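Long-range contacts in periplasmic beta-glucosidase (Pseudomonas aeruginosa, PDB 6R5T), which probably hydrolyses terminal, non-reducing beta-D-glucosyl residues, releasing beta-D-glucose, as a periplasmic glycoside hydrolase of family 3: residues E144-L152 with K671-V679; P606-L614 with V718-E726. The protein carries 1 engineered substitution. All blocks are in the same frame, centred on the assembly; numbering follows the deposited sequence.

Overall arrangement
Both contacts dock the C-terminal fibronectin type III-like domain of this family 3 glycosidase onto the rest of the chain, and their centres lie about 13 Å apart on the same side of the molecule. Contact 1 sets helix 146-161 of the N-terminal TIM-barrel domain against the edge strand 672-681; contact 2 sets a loop of the C-terminal glycosidase domain against the turn joining strands 712-719 and 725-732. All three strands belong to one five-stranded mixed sheet. Along the chain the segments alternate, 144-152, 606-614, 671-679, 718-726, and the two contacts meet where Asp145 packs on Phe610. The fibronectin-like domain is thereby tied to both preceding domains at one three-way junction.

Contact 1 (E144-L152 with K671-V679); sequences EDTYLTSLL and KELRGFRKV
The ring of Tyr147 lies on the backbone of Arg674 and Gly675, with Arg674 CA 4.1 Å from the ring centroid and 13° off its normal, a CH-pi contact over the face. The aromatic ring thus covers the classic beta bulge that Arg674 and Gly675 form opposite Leu657. The tyrosine leaves the helix toward the strand, and with CG anti to the backbone N (chi1 -178°) its ring is laid along 674-676, its CE1 edge meeting Phe676 CE2 at 4.0 Å. The phenylalanine ring reaches from the strand to the helix: Leu148 CD1 lies 3.7 Å from its CE2, while Leu151 and Phe676 approach from opposite directions, Leu151 CD1 3.8 Å from Phe676 CZ. At CD1 of the same tyrosine edge, Leu673 crosses Tyr147 and Asp145 at about right angles, its CD2 3.3 Å from Asp145 OD2. That carboxylate caps the helix, OD2 accepting from Leu148 N (2.8 Å, 162°), while OD1 is hydrogen-bonded to Tyr578 OH and accepts from a water that also donates to Leu673 O. The same carbonyl accepts from Arg674 NH1 at 3.0 Å, from above its plane. A second water joins Tyr147 OH to Phe676 N. Trp98 meets Phe676 edge-to-face; prolines of helix 206-213 pack against Thr146 and Ser150, and strand 651-660 pairs with 672-681 along the edge of the fibronectin-like sheet.

Contact 2 (P606-L614 with V718-E726); sequences PLYPFGYGL and VGLDSAQTE
Asp721 presses its CB against Gly611 in the type II beta turn Pro609-Tyr612, while its carboxylate closes an Asx turn in the connection between two strands of the fibronectin-like domain. From CB, 3.2 Å from Gly611 O, the side chain continues to CG, which sits between its own backbone N and carbonyl carbon. This turns OD1 back onto the following residues, where its anti lone pair takes Ala723 N at 2.9 Å. OD2 receives Gln724 NE2 in a nearly straight bond (2.7 Å, 169°) and a water that in turn accepts from Gly613 N, joining the two loops; the oxygen also lies near the edge of the Tyr612 ring, 3.8 Å from CD1. The two side chains run side by side, pointing the same way, with ring and carboxylate planes 45° apart, and Tyr612 OH is anchored on Leu366 O. Gly611 O and Leu720 O, both acceptors, approach closely, and each has an outside donor: Gln656 NE2 for the former, Lys562 NZ for the latter. Pro609 CG rests on Ala723 CB. Beside it, Ser722 grips Phe610 O twice: its N donates at 3.1 Å in the carbonyl plane, and its OG at 2.7 Å, tilted 19° from that plane.

Contact 1 (E144-L152 with K671-V679)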
loop_
_atom_site.group_PDB
_atom_site.type_symbol
_atom_site.label_atom_id
_atom_site.label_comp_id
_atom_site.label_asym_id
_atom_site.label_seq_id
_atom_site.Cartn_x
_atom_site.Cartn_y
_atom_site.Cartn_z
ATOM N N GLU A 144 15.175 -2.121 3.448
ATOM C CA GLU A 144 14.339 -0.985 3.054
ATOM C C GLU A 144 15.165 0.268 2.775
ATOM O O GLU A 144 14.556 1.245 2.363
ATOM C CB GLU A 144 13.305 -0.681 4.140
ATOM C CG GLU A 144 13.811 -0.031 5.426
ATOM C CD GLU A 144 12.819 -0.125 6.594
ATOM O OE1 GLU A 144 11.977 -1.082 6.643
ATOM O OE2 GLU A 144 12.918 0.706 7.540
ATOM N N ASP A 145 16.458 0.257 3.046
ATOM C CA ASP A 145 17.196 1.538 2.967
ATOM C C ASP A 145 17.951 1.745 1.657
ATOM O O ASP A 145 18.739 0.887 1.245
ATOM C CB ASP A 145 18.187 1.676 4.109
ATOM C CG ASP A 145 18.830 3.053 4.066
ATOM O OD1 ASP A 145 18.099 4.080 4.192
ATOM O OD2 ASP A 145 20.064 3.061 3.925
ATOM N N THR A 146 17.779 2.927 1.108
ATOM C CA THR A 146 18.392 3.253 -0.212
ATOM C C THR A 146 19.913 3.348 -0.063
ATOM O O THR A 146 20.637 2.856 -0.921
ATOM C CB THR A 146 17.789 4.539 -0.740
ATOM O OG1 THR A 146 16.376 4.385 -0.826
ATOM C CG2 THR A 146 18.392 4.898 -2.061
ATOM N N TYR A 147 20.408 4.036 0.965
ATOM C CA TYR A 147 21.855 4.191 1.199
ATOM C C TYR A 147 22.537 2.833 1.317
ATOM O O TYR A 147 23.562 2.530 0.618
ATOM C CB TYR A 147 22.119 5.150 2.353
ATOM C CG TYR A 147 23.559 5.403 2.646
ATOM C CD1 TYR A 147 24.260 4.587 3.494
ATOM C CD2 TYR A 147 24.195 6.484 2.082
ATOM C CE1 TYR A 147 25.625 4.772 3.722
ATOM C CE2 TYR A 147 25.535 6.717 2.344
ATOM C CZ TYR A 147 26.249 5.871 3.144
ATOM O OH TYR A 147 27.545 6.294 3.350
ATOM N N LEU A 148 22.059 2.006 2.227
ATOM C CA LEU A 148 22.706 0.739 2.518
ATOM C C LEU A 148 22.584 -0.155 1.261
ATOM O O LEU A 148 23.594 -0.788 0.902
ATOM C CB LEU A 148 22.046 0.099 3.731
ATOM C CG LEU A 148 22.621 -1.250 4.102
ATOM C CD1 LEU A 148 24.124 -1.148 4.397
ATOM C CD2 LEU A 148 21.893 -1.782 5.312
ATOM N N THR A 149 21.392 -0.262 0.669
ATOM C CA THR A 149 21.229 -1.156 -0.486
ATOM C C THR A 149 22.117 -0.674 -1.657
ATOM O O THR A 149 22.721 -1.539 -2.356
ATOM C CB THR A 149 19.774 -1.278 -0.902
ATOM O OG1 THR A 149 19.092 -1.938 0.177
ATOM C CG2 THR A 149 19.600 -2.025 -2.210
ATOM N N SER A 150 22.236 0.628 -1.848
ATOM C CA SER A 150 23.107 1.199 -2.919
ATOM C C SER A 150 24.565 0.806 -2.655
ATOM O O SER A 150 25.280 0.384 -3.597
ATOM C CB SER A 150 22.938 2.646 -3.072
ATOM O OG SER A 150 21.626 2.928 -3.513
ATOM N N LEU A 151 25.011 0.945 -1.423
ATOM C CA LEU A 151 26.396 0.599 -1.076
ATOM C C LEU A 151 26.629 -0.890 -1.345
ATOM O O LEU A 151 27.633 -1.263 -2.006
ATOM C CB LEU A 151 26.607 0.955 0.402
ATOM C CG LEU A 151 28.017 0.817 0.950
ATOM C CD1 LEU A 151 28.097 1.569 2.278
ATOM C CD2 LEU A 151 28.411 -0.598 1.238
ATOM N N LEU A 152 25.760 -1.752 -0.858
ATOM C CA LEU A 152 25.931 -3.209 -0.987
ATOM C C LEU A 152 25.802 -3.635 -2.457
ATOM O O LEU A 152 26.463 -4.563 -2.843
ATOM C CB LEU A 152 24.981 -3.948 -0.046
ATOM C CG LEU A 152 25.238 -3.652 1.439
ATOM C CD1 LEU A 152 24.352 -4.579 2.244
ATOM C CD2 LEU A 152 26.710 -3.917 1.837
ATOM N N LYS A 671 14.257 10.955 8.978
ATOM C CA LYS A 671 15.671 10.547 9.044
ATOM C C LYS A 671 16.018 9.836 7.755
ATOM O O LYS A 671 15.146 9.109 7.215
ATOM C CB LYS A 671 15.888 9.427 10.086
ATOM C CG LYS A 671 15.809 9.922 11.486
ATOM C CD LYS A 671 16.310 8.937 12.455
ATOM C CE LYS A 671 16.409 9.568 13.816
ATOM N NZ LYS A 671 15.115 10.115 14.269
ATOM N N GLU A 672 17.274 9.929 7.331
ATOM C CA GLU A 672 17.756 9.167 6.178
ATOM C C GLU A 672 19.169 8.668 6.521
ATOM O O GLU A 672 19.992 9.496 6.924
ATOM C CB GLU A 672 17.815 10.009 4.911
ATOM C CG GLU A 672 16.456 10.440 4.388
ATOM C CD GLU A 672 16.493 11.056 2.991
ATOM O OE1 GLU A 672 16.985 12.204 2.916
ATOM O OE2 GLU A 672 16.029 10.416 1.982
ATOM N N LEU A 673 19.440 7.377 6.433
ATOM C CA LEU A 673 20.804 6.871 6.718
ATOM C C LEU A 673 21.813 7.540 5.770
ATOM O O LEU A 673 21.584 7.521 4.540
ATOM C CB LEU A 673 20.845 5.373 6.550
ATOM C CG LEU A 673 22.139 4.700 6.975
ATOM C CD1 LEU A 673 22.292 4.703 8.481
ATOM C CD2 LEU A 673 22.129 3.276 6.477
ATOM N N ARG A 674 22.912 8.021 6.331
ATOM C CA ARG A 674 23.977 8.637 5.518
ATOM C C ARG A 674 25.351 8.151 5.971
ATOM O O ARG A 674 26.325 8.589 5.392
ATOM C CB ARG A 674 23.914 10.164 5.509
ATOM C CG ARG A 674 22.782 10.733 4.683
ATOM C CD ARG A 674 22.986 10.411 3.240
ATOM N NE ARG A 674 21.985 11.019 2.395
ATOM C CZ ARG A 674 20.926 10.427 1.925
ATOM N NH1 ARG A 674 20.635 9.186 2.284
ATOM N NH2 ARG A 674 20.170 11.089 1.051
ATOM N N GLY A 675 25.458 7.217 6.899
ATOM C CA GLY A 675 26.745 6.601 7.181
ATOM C C GLY A 675 26.603 5.573 8.265
ATOM O O GLY A 675 25.571 5.571 8.973
ATOM N N PHE A 676 27.579 4.703 8.368
ATOM C CA PHE A 676 27.586 3.744 9.473
ATOM C C PHE A 676 28.995 3.204 9.664
ATOM O O PHE A 676 29.835 3.326 8.747
ATOM C CB PHE A 676 26.602 2.601 9.241
ATOM C CG PHE A 676 26.837 1.782 8.009
ATOM C CD1 PHE A 676 27.686 0.693 8.049
ATOM C CD2 PHE A 676 26.217 2.141 6.819
ATOM C CE1 PHE A 676 27.849 -0.079 6.906
ATOM C CE2 PHE A 676 26.430 1.400 5.663
ATOM C CZ PHE A 676 27.255 0.296 5.731
ATOM N N ARG A 677 29.221 2.687 10.855
ATOM C CA ARG A 677 30.541 2.087 11.188
ATOM C C ARG A 677 30.252 0.875 12.046
ATOM O O ARG A 677 29.710 1.043 13.158
ATOM C CB ARG A 677 31.471 3.047 11.934
ATOM C CG ARG A 677 32.967 2.835 11.675
ATOM C CD ARG A 677 33.395 3.377 10.293
ATOM N NE ARG A 677 33.613 4.831 10.177
ATOM C CZ ARG A 677 33.016 5.656 9.319
ATOM N NH1 ARG A 677 32.095 5.249 8.445
ATOM N NH2 ARG A 677 33.354 6.934 9.339
ATOM N N LYS A 678 30.657 -0.290 11.590
ATOM C CA LYS A 678 30.595 -1.465 12.463
ATOM C C LYS A 678 31.932 -1.559 13.182
ATOM O O LYS A 678 32.976 -1.549 12.511
ATOM C CB LYS A 678 30.341 -2.711 11.660
ATOM C CG LYS A 678 30.198 -3.925 12.546
ATOM C CD LYS A 678 29.736 -5.075 11.764
ATOM C CE LYS A 678 29.190 -6.223 12.561
ATOM N NZ LYS A 678 29.296 -7.367 11.609
ATOM N N VAL A 679 31.873 -1.727 14.492
ATOM C CA VAL A 679 33.069 -1.668 15.350
ATOM C C VAL A 679 33.024 -2.825 16.312
ATOM O O VAL A 679 32.040 -2.933 17.078
ATOM C CB VAL A 679 33.130 -0.318 16.076
ATOM C CG1 VAL A 679 34.392 -0.223 16.883
ATOM C CG2 VAL A 679 32.979 0.853 15.101
HETATM O O HOH W 1 19.100 6.281 3.073
HETATM O O HOH W 2 29.324 4.984 5.715
#

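Contact 2 (P606-L614 with V718-E726)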
loop_
_atom_site.group_PDB
_atom_site.type_symbol
_atom_site.label_atom_id
_atom_site.label_comp_id
_atom_site.label_asym_id
_atom_site.label_seq_id
_atom_site.Cartn_x
_atom_site.Cartn_y
_atom_site.Cartn_z
ATOM N N PRO A 606 6.952 0.493 14.468
ATOM C CA PRO A 606 7.385 -0.884 14.316
ATOM C C PRO A 606 7.599 -1.534 15.685
ATOM O O PRO A 606 7.899 -0.831 16.679
ATOM C CB PRO A 606 8.713 -0.731 13.560
ATOM C CG PRO A 606 9.215 0.574 14.009
ATOM C CD PRO A 606 7.987 1.482 14.116
ATOM N N LEU A 607 7.488 -2.851 15.737
ATOM C CA LEU A 607 7.894 -3.589 16.951
ATOM C C LEU A 607 9.405 -3.456 17.120
ATOM O O LEU A 607 9.853 -3.156 18.224
ATOM C CB LEU A 607 7.506 -5.063 16.848
ATOM C CG LEU A 607 7.863 -5.856 18.103
ATOM C CD1 LEU A 607 7.215 -5.275 19.366
ATOM C CD2 LEU A 607 7.432 -7.285 17.965
ATOM N N TYR A 608 10.158 -3.622 16.029
ATOM C CA TYR A 608 11.638 -3.482 16.064
ATOM C C TYR A 608 11.983 -2.533 14.929
ATOM O O TYR A 608 11.631 -2.814 13.784
ATOM C CB TYR A 608 12.351 -4.813 15.888
ATOM C CG TYR A 608 11.948 -5.912 16.834
ATOM C CD1 TYR A 608 12.258 -5.863 18.181
ATOM C CD2 TYR A 608 11.310 -7.038 16.364
ATOM C CE1 TYR A 608 11.919 -6.908 19.031
ATOM C CE2 TYR A 608 10.962 -8.084 17.197
ATOM C CZ TYR A 608 11.274 -8.023 18.545
ATOM O OH TYR A 608 10.951 -9.076 19.378
ATOM N N PRO A 609 12.657 -1.425 15.213
ATOM C CA PRO A 609 12.947 -0.444 14.155
ATOM C C PRO A 609 14.189 -0.822 13.340
ATOM O O PRO A 609 14.974 -1.651 13.680
ATOM C CB PRO A 609 13.236 0.814 14.944
ATOM C CG PRO A 609 13.867 0.268 16.193
ATOM C CD PRO A 609 13.127 -1.009 16.531
ATOM N N PHE A 610 14.306 -0.167 12.205
ATOM C CA PHE A 610 15.515 -0.226 11.369
ATOM C C PHE A 610 16.749 0.031 12.218
ATOM O O PHE A 610 16.759 0.963 13.052
ATOM C CB PHE A 610 15.412 0.839 10.295
ATOM C CG PHE A 610 16.576 0.844 9.353
ATOM C CD1 PHE A 610 16.634 -0.008 8.246
ATOM C CD2 PHE A 610 17.622 1.738 9.544
ATOM C CE1 PHE A 610 17.701 0.078 7.357
ATOM C CE2 PHE A 610 18.676 1.818 8.651
ATOM C CZ PHE A 610 18.728 0.980 7.579
ATOM N N GLY A 611 17.745 -0.814 12.071
ATOM C CA GLY A 611 19.021 -0.688 12.789
ATOM C C GLY A 611 18.993 -1.309 14.176
ATOM O O GLY A 611 20.039 -1.219 14.860
ATOM N N TYR A 612 17.911 -1.984 14.572
ATOM C CA TYR A 612 17.787 -2.590 15.921
ATOM C C TYR A 612 18.568 -3.897 15.990
ATOM O O TYR A 612 18.504 -4.744 15.079
ATOM C CB TYR A 612 16.326 -2.839 16.265
ATOM C CG TYR A 612 16.095 -3.427 17.615
ATOM C CD1 TYR A 612 16.186 -2.688 18.764
ATOM C CD2 TYR A 612 15.809 -4.765 17.711
ATOM C CE1 TYR A 612 15.948 -3.278 20.001
ATOM C CE2 TYR A 612 15.597 -5.379 18.931
ATOM C CZ TYR A 612 15.639 -4.637 20.063
ATOM O OH TYR A 612 15.415 -5.311 21.243
ATOM N N GLY A 613 19.217 -4.086 17.125
ATOM C CA GLY A 613 19.741 -5.423 17.452
ATOM C C GLY A 613 20.568 -5.365 18.704
ATOM O O GLY A 613 21.268 -4.324 18.917
ATOM N N LEU A 614 20.420 -6.376 19.538
ATOM C CA LEU A 614 21.031 -6.360 20.884
ATOM C C LEU A 614 22.368 -7.109 20.843
ATOM O O LEU A 614 22.813 -7.631 19.826
ATOM C CB LEU A 614 20.076 -7.034 21.873
ATOM C CG LEU A 614 18.674 -6.425 21.975
ATOM C CD1 LEU A 614 17.864 -7.224 22.968
ATOM C CD2 LEU A 614 18.752 -4.973 22.379
ATOM N N VAL A 718 23.027 10.514 15.514
ATOM C CA VAL A 718 23.846 9.302 15.686
ATOM C C VAL A 718 23.252 8.440 16.774
ATOM O O VAL A 718 22.717 8.974 17.757
ATOM C CB VAL A 718 25.326 9.670 15.945
ATOM C CG1 VAL A 718 26.116 8.430 16.222
ATOM C CG2 VAL A 718 25.893 10.398 14.727
ATOM N N GLY A 719 23.305 7.144 16.568
ATOM C CA GLY A 719 22.911 6.182 17.602
ATOM C C GLY A 719 23.125 4.759 17.121
ATOM O O GLY A 719 23.663 4.523 16.030
ATOM N N LEU A 720 22.757 3.825 17.989
ATOM C CA LEU A 720 22.918 2.374 17.697
ATOM C C LEU A 720 21.653 1.739 17.110
ATOM O O LEU A 720 21.667 0.532 16.830
ATOM C CB LEU A 720 23.347 1.687 18.996
ATOM C CG LEU A 720 24.609 2.245 19.619
ATOM C CD1 LEU A 720 24.990 1.417 20.834
ATOM C CD2 LEU A 720 25.790 2.280 18.646
ATOM N N ASP A 721 20.615 2.537 16.865
ATOM C CA ASP A 721 19.499 2.156 15.979
ATOM C C ASP A 721 18.797 3.451 15.561
ATOM O O ASP A 721 19.093 4.522 16.074
ATOM C CB ASP A 721 18.590 1.073 16.580
ATOM C CG ASP A 721 17.855 1.448 17.820
ATOM O OD1 ASP A 721 17.228 2.501 17.806
ATOM O OD2 ASP A 721 17.918 0.689 18.796
ATOM N N SER A 722 17.836 3.357 14.671
ATOM C CA SER A 722 17.121 4.527 14.132
ATOM C C SER A 722 16.194 5.170 15.163
ATOM O O SER A 722 15.788 6.339 14.929
ATOM C CB SER A 722 16.413 4.169 12.872
ATOM O OG SER A 722 15.325 3.292 13.098
ATOM N N ALA A 723 15.828 4.466 16.222
ATOM C CA ALA A 723 14.934 4.990 17.280
ATOM C C ALA A 723 15.679 5.598 18.469
ATOM O O ALA A 723 15.001 6.275 19.270
ATOM C CB ALA A 723 14.054 3.885 17.770
ATOM N N GLN A 724 16.940 5.268 18.680
ATOM C CA GLN A 724 17.708 5.637 19.911
ATOM C C GLN A 724 18.860 6.540 19.483
ATOM O O GLN A 724 20.008 6.111 19.455
ATOM C CB GLN A 724 18.208 4.407 20.661
ATOM C CG GLN A 724 17.057 3.511 21.101
ATOM C CD GLN A 724 17.543 2.436 22.038
ATOM O OE1 GLN A 724 17.617 2.645 23.256
ATOM N NE2 GLN A 724 17.945 1.296 21.476
ATOM N N THR A 725 18.549 7.765 19.114
ATOM C CA THR A 725 19.568 8.700 18.601
ATOM C C THR A 725 19.547 10.012 19.375
ATOM O O THR A 725 18.626 10.267 20.228
ATOM C CB THR A 725 19.326 9.036 17.125
ATOM O OG1 THR A 725 18.063 9.681 16.982
ATOM C CG2 THR A 725 19.367 7.825 16.215
ATOM N N GLU A 726 20.570 10.803 19.115
ATOM C CA GLU A 726 20.526 12.235 19.488
ATOM C C GLU A 726 21.033 13.024 18.301
ATOM O O GLU A 726 21.745 12.443 17.414
ATOM C CB GLU A 726 21.338 12.508 20.734
ATOM C CG GLU A 726 22.796 12.267 20.550
ATOM C CD GLU A 726 23.537 12.180 21.866
ATOM O OE1 GLU A 726 23.058 11.448 22.758
ATOM O OE2 GLU A 726 24.622 12.775 21.934
HETATM O O HOH W 3 19.478 -1.711 18.869
#